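PDB 5C2V: hydrazine synthase alpha subunit from Candidatus Kuenenia stuttgartiensis, which catalyses the condensation of hydroxylamine, made in the gamma subunit, with ammonia to give hydrazine, as part of the hydrazine synthase complex. Local coordinates for the interface of chains A and B and the interface of chains A and C. Sequence-based numbering; all coordinates share one arbitrary frame. Chains: chain A/B, Hydrazine synthase alpha subunit; chain C, Hydrazine synthase gamma subunit.

Contact 1 joins the two alpha subunits, chains A and B, whereas contact 2 joins alpha chain A to gamma chain C. The centres of their C-alpha atoms lie about 69 Å apart, and they share chain A but no residue or secondary-structure element. Both are built from loops, with a 3-10 helix added on the chain B side of contact 1. Contact 1 belongs to a two-fold interface and recurs with the chains exchanged, as expected for a dimer of heterotrimers. Contact 2 ties the alpha subunit to the gamma subunit that supplies its hydroxylamine, probably within one heterotrimer.

Contact 1: the interface of chains A and B. Residues chain A 333-334, 355; chain B 45, 47-48.
A:Asp333 and B:Gln47 meet through their side-chain carbons, the carboxylate carbon CG of A:Asp333 lying 4.0 Å from the methylene CG of B:Gln47. Both probably belong to the alpha subunit's N-terminal domain, which includes a six-bladed beta-propeller. A:Asp333 sits in the turn between strands 327-330 and 336-342, and B:Gln47 in the 3-10 helix 46-48. The glutamine starts from the crowded position, CG between backbone N and carbonyl carbon (chi1 73°), and bends again at chi2, presenting its methylene and the broad side of its amide to chain A. The two side chains run roughly perpendicular, with carboxylate and amide planes 77° apart. A cis peptide links A:Asp333 to the next residue, and CA of A:Gly334 stands 3.9 Å from the amide oxygen OE1 of B:Gln47. That same CA lies in the plane of the A:Arg355 guanidinium, at its edge. A:Arg355 arrives from the turn between strands 348-353 and 358-364 on a chain bent at chi2. Its NH2 comes within 3.0 Å of B:Gln47 OE1, but the N-H points elsewhere and no hydrogen bond forms. Guanidinium and amide are tilted 55° to one another. On the other end of the amide, B:Gln47 NE2 makes a weak hydrogen bond of 3.3 Å to OD1 of B:Asn48, which may give the amide slight support from its own chain.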
loop_
_atom_site.group_PDB
_atom_site.type_symbol
_atom_site.label_atom_id
_atom_site.label_comp_id
_atom_site.label_asym_id
_atom_site.label_seq_id
_atom_site.Cartn_x
_atom_site.Cartn_y
_atom_site.Cartn_z
ATOM N N ASP A 333 -7.481 -18.437 16.191
ATOM C CA ASP A 333 -6.815 -18.736 17.452
ATOM C C ASP A 333 -5.979 -20.029 17.596
ATOM O O ASP A 333 -6.296 -21.059 17.034
ATOM C CB ASP A 333 -7.861 -18.682 18.583
ATOM C CG ASP A 333 -8.777 -17.440 18.503
ATOM O OD1 ASP A 333 -8.361 -16.349 18.970
ATOM O OD2 ASP A 333 -9.917 -17.550 18.009
ATOM N N GLY A 334 -4.856 -19.920 18.303
ATOM C CA GLY A 334 -4.058 -18.700 18.356
ATOM C C GLY A 334 -2.730 -18.984 17.666
ATOM O O GLY A 334 -1.879 -18.098 17.496
ATOM N N ARG A 355 0.469 -23.727 21.165
ATOM C CA ARG A 355 1.575 -22.892 21.583
ATOM C C ARG A 355 2.870 -23.575 21.176
ATOM O O ARG A 355 3.346 -24.500 21.831
ATOM C CB ARG A 355 1.540 -22.636 23.093
ATOM C CG ARG A 355 0.381 -21.758 23.532
ATOM C CD ARG A 355 0.538 -20.343 22.995
ATOM N NE ARG A 355 -0.692 -19.567 23.120
ATOM C CZ ARG A 355 -1.590 -19.434 22.149
ATOM N NH1 ARG A 355 -1.396 -20.026 20.979
ATOM N NH2 ARG A 355 -2.682 -18.707 22.346
ATOM N N PRO B 45 -3.740 -16.159 25.881
ATOM C CA PRO B 45 -4.478 -15.633 24.728
ATOM C C PRO B 45 -3.889 -14.337 24.179
ATOM O O PRO B 45 -4.559 -13.306 24.207
ATOM C CB PRO B 45 -5.873 -15.390 25.301
ATOM C CG PRO B 45 -5.616 -15.031 26.724
ATOM C CD PRO B 45 -4.407 -15.829 27.154
ATOM N N GLN B 47 -3.407 -13.621 21.210
ATOM C CA GLN B 47 -4.018 -13.306 19.925
ATOM C C GLN B 47 -5.169 -12.315 20.091
ATOM O O GLN B 47 -5.595 -11.678 19.129
ATOM C CB GLN B 47 -4.510 -14.579 19.236
ATOM C CG GLN B 47 -5.750 -15.192 19.860
ATOM C CD GLN B 47 -5.462 -16.000 21.110
ATOM O OE1 GLN B 47 -4.314 -16.342 21.393
ATOM N NE2 GLN B 47 -6.510 -16.318 21.862
ATOM N N ASN B 48 -5.677 -12.205 21.315
ATOM C CA ASN B 48 -6.758 -11.274 21.633
ATOM C C ASN B 48 -6.274 -9.944 22.220
ATOM O O ASN B 48 -7.084 -9.128 22.661
ATOM C CB ASN B 48 -7.757 -11.935 22.583
ATOM C CG ASN B 48 -8.694 -12.891 21.865
ATOM O OD1 ASN B 48 -8.854 -14.043 22.266
ATOM N ND2 ASN B 48 -9.316 -12.413 20.791
#

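Contact 2: the interface of chains A and C. Residues chain A 583-585; chain C 110, 220, 252.
An Asp-Asp-Arg turn of the alpha subunit, in the loop between 3-10 helix 575-579 and strand 596-599, packs against loops of the gamma subunit, where C:Arg220 and C:Leu252 belong to the cytochrome c region. C:Arg220 reaches across on a chain extended from CG to NE and slides beneath an Asp-Arg pair formed within chain A. In that pair A:Arg585, bent at chi3 (-65°), grips the carboxylate of A:Asp583 side-on: NE bonds OD1 at 3.2 Å, and NH2 bonds OD2 at 3.0 Å through the syn lone pair. The backbone N of A:Arg585 adds an almost straight bond to A:Asp583 OD1 at 3.1 Å, tilted well above the carboxylate plane and on the same face as NE. These bonds hold carboxylate and guanidinium nearly edge to edge. C:Arg220 takes the opposite face of the carboxylate, its plane turned 25° from it, and its NE makes a long salt bridge of 3.5 Å with A:Asp583 OD1. Further along, the terminal NH1 of C:Arg220 sits 3.1 Å above the plane of the A:Arg585 guanidinium, over its centre, the two guanidiniums being only 19° from parallel. A:Asp583, flanked by both arginines, probably offsets the repulsion of their like charges. Beside this layer, CD2 of C:Leu252 packs 3.9 Å from CA of A:Asp584, whose carboxylate points toward the C:Gly110 loop. A water joins the two chains at the other end of C:Arg220, 2.7 Å from OD2 of A:Asp583 and 2.5 Å from the backbone O of C:Arg220.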
loop_
_atom_site.group_PDB
_atom_site.type_symbol
_atom_site.label_atom_id
_atom_site.label_comp_id
_atom_site.label_asym_id
_atom_site.label_seq_id
_atom_site.Cartn_x
_atom_site.Cartn_y
_atom_site.Cartn_z
ATOM N N ASP A 583 7.860 -19.564 -44.278
ATOM C CA ASP A 583 8.698 -20.317 -45.218
ATOM C C ASP A 583 8.759 -21.807 -44.890
ATOM O O ASP A 583 8.867 -22.198 -43.728
ATOM C CB ASP A 583 10.113 -19.730 -45.255
ATOM C CG ASP A 583 10.887 -20.123 -46.506
ATOM O OD1 ASP A 583 10.744 -21.272 -46.974
ATOM O OD2 ASP A 583 11.645 -19.275 -47.025
ATOM N N ASP A 584 8.700 -22.629 -45.935
ATOM C CA ASP A 584 8.687 -24.084 -45.800
ATOM C C ASP A 584 9.994 -24.621 -45.221
ATOM O O ASP A 584 10.004 -25.620 -44.502
ATOM C CB ASP A 584 8.422 -24.736 -47.162
ATOM C CG ASP A 584 7.859 -26.140 -47.042
ATOM O OD1 ASP A 584 7.833 -26.684 -45.919
ATOM O OD2 ASP A 584 7.444 -26.703 -48.077
ATOM N N ARG A 585 11.092 -23.944 -45.534
ATOM C CA ARG A 585 12.424 -24.423 -45.183
ATOM C C ARG A 585 12.883 -23.942 -43.810
ATOM O O ARG A 585 14.017 -24.198 -43.406
ATOM C CB ARG A 585 13.430 -23.984 -46.248
ATOM C CG ARG A 585 13.103 -24.475 -47.651
ATOM C CD ARG A 585 13.792 -23.630 -48.712
ATOM N NE ARG A 585 13.307 -22.253 -48.712
ATOM C CZ ARG A 585 13.744 -21.303 -49.533
ATOM N NH1 ARG A 585 14.680 -21.579 -50.431
ATOM N NH2 ARG A 585 13.242 -20.078 -49.460
ATOM N N GLY C 110 5.394 -30.622 -51.942
ATOM C CA GLY C 110 5.967 -30.000 -50.763
ATOM C C GLY C 110 5.739 -30.771 -49.476
ATOM O O GLY C 110 6.056 -30.279 -48.393
ATOM N N ARG C 220 6.958 -17.457 -50.659
ATOM C CA ARG C 220 7.850 -17.432 -49.497
ATOM C C ARG C 220 8.291 -16.024 -49.100
ATOM O O ARG C 220 9.375 -15.842 -48.545
ATOM C CB ARG C 220 9.085 -18.302 -49.751
ATOM C CG ARG C 220 8.807 -19.794 -49.749
ATOM C CD ARG C 220 9.986 -20.575 -50.302
ATOM N NE ARG C 220 9.779 -22.017 -50.202
ATOM C CZ ARG C 220 10.557 -22.926 -50.779
ATOM N NH1 ARG C 220 11.596 -22.546 -51.510
ATOM N NH2 ARG C 220 10.293 -24.217 -50.631
ATOM N N LEU C 252 2.406 -22.125 -47.659
ATOM C CA LEU C 252 3.694 -22.797 -47.780
ATOM C C LEU C 252 3.763 -23.642 -49.051
ATOM O O LEU C 252 4.842 -24.067 -49.462
ATOM C CB LEU C 252 3.966 -23.665 -46.550
ATOM C CG LEU C 252 4.857 -23.039 -45.470
ATOM C CD1 LEU C 252 4.280 -21.724 -44.967
ATOM C CD2 LEU C 252 5.084 -24.012 -44.322
HETATM O O HOH W 1 11.491 -16.659 -47.428
#